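Local coordinates for protein 16.4 kDa salivary peptide (Culex quinquefasciatus, PDB 7KC8) that is of unknown function but adopts a beta-trefoil fold of the ricin type with putative sugar-binding properties, in the saliva of a mosquito, at residues K51-P54 with E59-Y62; V8-V13 with K17-W22. One frame throughout, in Å; residues are numbered along the deposited sequence.

Contact 1 of 2, residues K51-P54 with E59-Y62; sequences KIRP and EYLY
K51 and Y60 meet at about a right angle, the lysine chain laid over one face of the phenol ring. Its CE sits 3.9 Å from the Y60 ring centroid, only 4° off the normal, a CH-pi contact, while NZ lies 4.7 Å from the same centroid in a cation-pi contact. The bend of the lysine chain at chi3 (76°) folds CE and NZ back over the ring. R53 comes to the same ring obliquely, its CB 3.7 Å from Y60 CE1 and its guanidinium plane 86° from the ring plane. That guanidinium turns along its own strand to the carbonyl of the next residue, NE donating to P54 O at 3.0 Å within the guanidinium plane, and NH2 reaches on to V139 O. At the ring edge, I52 O lies near the plane, 3.2 Å from Y60 CD1. The same oxygen accepts L61 N at 2.8 Å in a fairly straight bond, and draws a CA-H...O contact from Y60. A water accepts from I52 N and donates to L61 O, bridging the strands where they splay apart. I52 and L61 lie side by side, CB to CB 4.0 Å, and L61 also packs on L32 and V74. With Y60 OH bonded to E44 and K51 CE covering one face, the fixed ring offers the K51 ammonium a pi face, which probably steadies the charge there.

Contact 2 of 2, residues V8-V13 with K17-W22; sequences VTLKFV and KHINMW
The beta hairpin of strands 8-12 and 17-21, the first in this beta-trefoil chain, is joined here by backbone bonds and by a histidine packed against a lysine. F12 N donates to K17 O at 2.8 Å, and I19 N to L10 O at 3.2 Å, the donor nearly along the C=O axis; a weak bond from K17 N to F12 O lies nearest the turn. Between the F12-K17 and I19-L10 bonds, K11 and H18 form an antiparallel non-hydrogen-bonded pair. K11 CB stands over the centre of the imidazole, 3.9 Å from the H18 ring centroid, and CG follows over the same face, 3.7 Å from H18 NE2. With K11 CG anti to the backbone N (chi1 -170°), the chain runs across the ring instead of leaving it. T9 CB abuts the ring edge in plane. There too a water lies 3.0 Å from H18 ND1 and accepts from L10 N at 2.8 Å, tying ring to backbone. L10 CD2 and I19 CD1 meet obliquely at 3.9 Å, and both side chains also touch W128. The imidazole is thus fixed by aliphatic packing on one face and a water at ND1; the K11 ammonium nearby may disfavour a protonated ring, though K11 also lies close to a bound acetic acid, probably from the crystallisation liquor.

Overall arrangement
From the N terminus, contact 2 comes first: strand 8-12 runs through a short turn into strand 17-21, closing a hairpin. Contact 1 follows in series, neither nested nor crossed, bringing residues 59-62 back to 51-54 across a four-residue loop. Strand 40-46 connects the two, pairing with both 8-12 and 49-54, while 17-21 reaches 60-63 by way of 29-35 and 72-77. Their centres lie about 13 Å apart, yet they touch: P54 CB packs on M21 SD at 3.6 Å, and I52 CG2 approaches L10 CD2. E59 and W22 share R30. Together the contacts tie the first strands, 8-12 to 60-63, into an N-terminal part, and strand 128-132, paired with 8-12, joins the C-terminal end to it.

Contact 1 of 2, residues K51-P54 with E59-Y62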
loop_
_atom_site.group_PDB
_atom_site.type_symbol
_atom_site.label_atom_id
_atom_site.label_comp_id
_atom_site.label_asym_id
_atom_site.label_seq_id
_atom_site.Cartn_x
_atom_site.Cartn_y
_atom_site.Cartn_z
ATOM N N LYS A 51 -6.268 6.523 -2.837
ATOM C CA LYS A 51 -6.603 5.475 -1.893
ATOM C C LYS A 51 -6.296 4.146 -2.558
ATOM O O LYS A 51 -6.196 4.053 -3.783
ATOM C CB LYS A 51 -8.072 5.568 -1.444
ATOM C CG LYS A 51 -8.302 6.745 -0.485
ATOM C CD LYS A 51 -9.769 7.111 -0.268
ATOM C CE LYS A 51 -10.480 6.125 0.643
ATOM N NZ LYS A 51 -11.675 6.760 1.281
ATOM N N ILE A 52 -6.074 3.127 -1.737
ATOM C CA ILE A 52 -5.572 1.849 -2.222
ATOM C C ILE A 52 -6.356 0.749 -1.529
ATOM O O ILE A 52 -6.598 0.819 -0.321
ATOM C CB ILE A 52 -4.053 1.700 -1.975
ATOM C CG1 ILE A 52 -3.267 2.795 -2.718
ATOM C CG2 ILE A 52 -3.552 0.306 -2.380
ATOM C CD1 ILE A 52 -1.743 2.756 -2.481
ATOM N N ARG A 53 -6.789 -0.243 -2.299
ATOM C CA ARG A 53 -7.561 -1.369 -1.796
ATOM C C ARG A 53 -7.182 -2.611 -2.581
ATOM O O ARG A 53 -6.781 -2.515 -3.748
ATOM C CB ARG A 53 -9.076 -1.138 -1.917
ATOM C CG ARG A 53 -9.499 -0.722 -3.316
ATOM C CD ARG A 53 -10.961 -0.991 -3.567
ATOM N NE ARG A 53 -11.233 -2.415 -3.603
ATOM C CZ ARG A 53 -12.432 -2.937 -3.833
ATOM N NH1 ARG A 53 -13.464 -2.142 -4.058
ATOM N NH2 ARG A 53 -12.601 -4.254 -3.839
ATOM N N PRO A 54 -7.278 -3.784 -1.971
ATOM C CA PRO A 54 -7.053 -5.006 -2.737
ATOM C C PRO A 54 -8.215 -5.230 -3.689
ATOM O O PRO A 54 -9.339 -4.791 -3.440
ATOM C CB PRO A 54 -6.978 -6.092 -1.662
ATOM C CG PRO A 54 -7.769 -5.560 -0.550
ATOM C CD PRO A 54 -7.613 -4.069 -0.569
ATOM N N GLU A 59 -11.500 -2.952 1.355
ATOM C CA GLU A 59 -10.795 -2.571 2.579
ATOM C C GLU A 59 -9.625 -1.670 2.216
ATOM O O GLU A 59 -8.771 -2.048 1.407
ATOM C CB GLU A 59 -10.264 -3.791 3.340
ATOM C CG GLU A 59 -11.234 -4.953 3.446
ATOM C CD GLU A 59 -10.564 -6.208 3.960
ATOM O OE1 GLU A 59 -9.356 -6.150 4.247
ATOM O OE2 GLU A 59 -11.228 -7.255 4.074
ATOM N N TYR A 60 -9.552 -0.502 2.829
ATOM C CA TYR A 60 -8.609 0.502 2.371
ATOM C C TYR A 60 -7.306 0.437 3.145
ATOM O O TYR A 60 -7.309 0.441 4.383
ATOM C CB TYR A 60 -9.227 1.894 2.448
ATOM C CG TYR A 60 -10.096 2.110 1.249
ATOM C CD1 TYR A 60 -9.538 2.123 -0.023
ATOM C CD2 TYR A 60 -11.475 2.240 1.369
ATOM C CE1 TYR A 60 -10.318 2.290 -1.140
ATOM C CE2 TYR A 60 -12.267 2.411 0.243
ATOM C CZ TYR A 60 -11.684 2.435 -1.008
ATOM O OH TYR A 60 -12.463 2.603 -2.135
ATOM N N LEU A 61 -6.202 0.373 2.402
ATOM C CA LEU A 61 -4.858 0.489 2.965
ATOM C C LEU A 61 -4.754 1.707 3.865
ATOM O O LEU A 61 -5.141 2.813 3.481
ATOM C CB LEU A 61 -3.832 0.604 1.830
ATOM C CG LEU A 61 -2.376 0.298 2.183
ATOM C CD1 LEU A 61 -2.278 -1.180 2.425
ATOM C CD2 LEU A 61 -1.412 0.751 1.094
ATOM N N TYR A 62 -4.214 1.511 5.062
ATOM C CA TYR A 62 -4.026 2.628 5.981
ATOM C C TYR A 62 -2.849 2.337 6.886
ATOM O O TYR A 62 -2.319 1.223 6.915
ATOM C CB TYR A 62 -5.260 2.901 6.827
ATOM C CG TYR A 62 -5.429 1.931 7.975
ATOM C CD1 TYR A 62 -5.712 0.590 7.741
ATOM C CD2 TYR A 62 -5.309 2.353 9.291
ATOM C CE1 TYR A 62 -5.869 -0.295 8.780
ATOM C CE2 TYR A 62 -5.465 1.468 10.340
ATOM C CZ TYR A 62 -5.747 0.142 10.081
ATOM O OH TYR A 62 -5.909 -0.743 11.128
HETATM O O HOH W 1 -6.076 3.600 1.108
#

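Contact 2 of 2, residues V8-V13 with K17-W22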
loop_
_atom_site.group_PDB
_atom_site.type_symbol
_atom_site.label_atom_id
_atom_site.label_comp_id
_atom_site.label_asym_id
_atom_site.label_seq_id
_atom_site.Cartn_x
_atom_site.Cartn_y
_atom_site.Cartn_z
ATOM N N VAL A 8 -3.529 -2.983 -10.249
ATOM C CA VAL A 8 -2.079 -2.951 -10.323
ATOM C C VAL A 8 -1.518 -4.067 -9.453
ATOM O O VAL A 8 -2.222 -4.679 -8.649
ATOM C CB VAL A 8 -1.516 -1.592 -9.867
ATOM C CG1 VAL A 8 -2.074 -0.459 -10.729
ATOM C CG2 VAL A 8 -1.863 -1.368 -8.411
ATOM N N THR A 9 -0.225 -4.280 -9.614
ATOM C CA THR A 9 0.573 -5.074 -8.663
ATOM C C THR A 9 1.483 -4.065 -7.957
ATOM O O THR A 9 1.869 -3.102 -8.562
ATOM C CB THR A 9 1.308 -6.260 -9.286
ATOM O OG1 THR A 9 2.102 -5.808 -10.370
ATOM C CG2 THR A 9 0.388 -7.358 -9.750
ATOM N N LEU A 10 1.770 -4.289 -6.693
ATOM C CA LEU A 10 2.615 -3.386 -5.882
ATOM C C LEU A 10 3.894 -4.136 -5.509
ATOM O O LEU A 10 3.851 -4.936 -4.591
ATOM C CB LEU A 10 1.827 -3.023 -4.627
ATOM C CG LEU A 10 1.066 -1.707 -4.638
ATOM C CD1 LEU A 10 0.877 -1.141 -6.028
ATOM C CD2 LEU A 10 -0.241 -1.816 -3.890
ATOM N N LYS A 11 4.998 -3.810 -6.162
ATOM C CA LYS A 11 6.281 -4.503 -5.928
ATOM C C LYS A 11 7.359 -3.521 -5.462
ATOM O O LYS A 11 7.629 -2.571 -6.142
ATOM C CB LYS A 11 6.632 -5.302 -7.180
ATOM C CG LYS A 11 7.791 -6.268 -7.072
ATOM C CD LYS A 11 8.630 -6.256 -8.323
ATOM C CE LYS A 11 9.477 -7.490 -8.512
ATOM N NZ LYS A 11 9.133 -8.198 -9.763
ATOM N N PHE A 12 7.894 -3.761 -4.280
ATOM C CA PHE A 12 9.007 -2.955 -3.741
ATOM C C PHE A 12 10.271 -3.378 -4.493
ATOM O O PHE A 12 10.651 -4.538 -4.458
ATOM C CB PHE A 12 9.101 -3.153 -2.233
ATOM C CG PHE A 12 9.798 -2.058 -1.483
ATOM C CD1 PHE A 12 9.344 -0.759 -1.539
ATOM C CD2 PHE A 12 10.888 -2.334 -0.692
ATOM C CE1 PHE A 12 9.985 0.246 -0.841
ATOM C CE2 PHE A 12 11.530 -1.332 0.007
ATOM C CZ PHE A 12 11.079 -0.044 -0.070
ATOM N N VAL A 13 10.876 -2.423 -5.177
ATOM C CA VAL A 13 12.064 -2.634 -6.045
ATOM C C VAL A 13 13.237 -3.239 -5.281
ATOM O O VAL A 13 13.766 -4.233 -5.735
ATOM C CB VAL A 13 12.476 -1.310 -6.706
ATOM C CG1 VAL A 13 13.844 -1.388 -7.334
ATOM C CG2 VAL A 13 11.461 -0.866 -7.730
ATOM N N LYS A 17 9.590 -7.663 -3.390
ATOM C CA LYS A 17 8.462 -8.146 -2.601
ATOM C C LYS A 17 7.187 -7.405 -2.983
ATOM O O LYS A 17 7.174 -6.169 -3.035
ATOM C CB LYS A 17 8.727 -7.981 -1.103
ATOM C CG LYS A 17 9.818 -8.886 -0.552
ATOM C CD LYS A 17 9.435 -10.370 -0.624
ATOM C CE LYS A 17 10.399 -11.219 0.199
ATOM N NZ LYS A 17 9.843 -12.567 0.487
ATOM N N HIS A 18 6.130 -8.169 -3.179
ATOM C CA HIS A 18 4.798 -7.579 -3.402
ATOM C C HIS A 18 4.104 -7.473 -2.050
ATOM O O HIS A 18 4.482 -8.147 -1.143
ATOM C CB HIS A 18 3.943 -8.462 -4.290
ATOM C CG HIS A 18 4.408 -8.589 -5.691
ATOM N ND1 HIS A 18 3.733 -8.054 -6.725
ATOM C CD2 HIS A 18 5.451 -9.230 -6.226
ATOM C CE1 HIS A 18 4.352 -8.340 -7.833
ATOM N NE2 HIS A 18 5.391 -9.044 -7.552
ATOM N N ILE A 19 3.162 -6.565 -1.927
ATOM C CA ILE A 19 2.326 -6.481 -0.736
ATOM C C ILE A 19 1.325 -7.630 -0.771
ATOM O O ILE A 19 0.422 -7.644 -1.612
ATOM C CB ILE A 19 1.593 -5.134 -0.657
ATOM C CG1 ILE A 19 2.561 -3.960 -0.600
ATOM C CG2 ILE A 19 0.694 -5.096 0.564
ATOM C CD1 ILE A 19 1.839 -2.622 -0.659
ATOM N N ASN A 20 1.464 -8.578 0.149
ATOM C CA ASN A 20 0.487 -9.647 0.311
ATOM C C ASN A 20 -0.328 -9.406 1.579
ATOM O O ASN A 20 0.046 -8.617 2.450
ATOM C CB ASN A 20 1.171 -11.023 0.374
ATOM C CG ASN A 20 1.872 -11.390 -0.918
ATOM O OD1 ASN A 20 1.909 -10.601 -1.862
ATOM N ND2 ASN A 20 2.459 -12.575 -0.956
ATOM N N MET A 21 -1.467 -10.074 1.661
ATOM C CA MET A 21 -2.373 -9.901 2.810
ATOM C C MET A 21 -2.767 -11.265 3.386
ATOM O O MET A 21 -2.632 -12.275 2.694
ATOM C CB MET A 21 -3.622 -9.137 2.367
ATOM C CG MET A 21 -4.251 -9.686 1.106
ATOM S SD MET A 21 -5.439 -8.643 0.306
ATOM C CE MET A 21 -5.833 -9.633 -1.122
ATOM N N TRP A 22 -3.230 -11.263 4.626
ATOM C CA TRP A 22 -3.710 -12.472 5.278
ATOM C C TRP A 22 -5.000 -12.962 4.629
ATOM O O TRP A 22 -5.784 -12.182 4.075
ATOM C CB TRP A 22 -3.935 -12.224 6.771
ATOM C CG TRP A 22 -2.739 -12.568 7.597
ATOM C CD1 TRP A 22 -1.464 -12.112 7.425
ATOM C CD2 TRP A 22 -2.703 -13.435 8.733
ATOM N NE1 TRP A 22 -0.633 -12.641 8.385
ATOM C CE2 TRP A 22 -1.370 -13.454 9.203
ATOM C CE3 TRP A 22 -3.665 -14.189 9.402
ATOM C CZ2 TRP A 22 -0.976 -14.205 10.307
ATOM C CZ3 TRP A 22 -3.275 -14.936 10.506
ATOM C CH2 TRP A 22 -1.940 -14.939 10.946
HETATM O O HOH W 2 1.371 -6.738 -5.320
#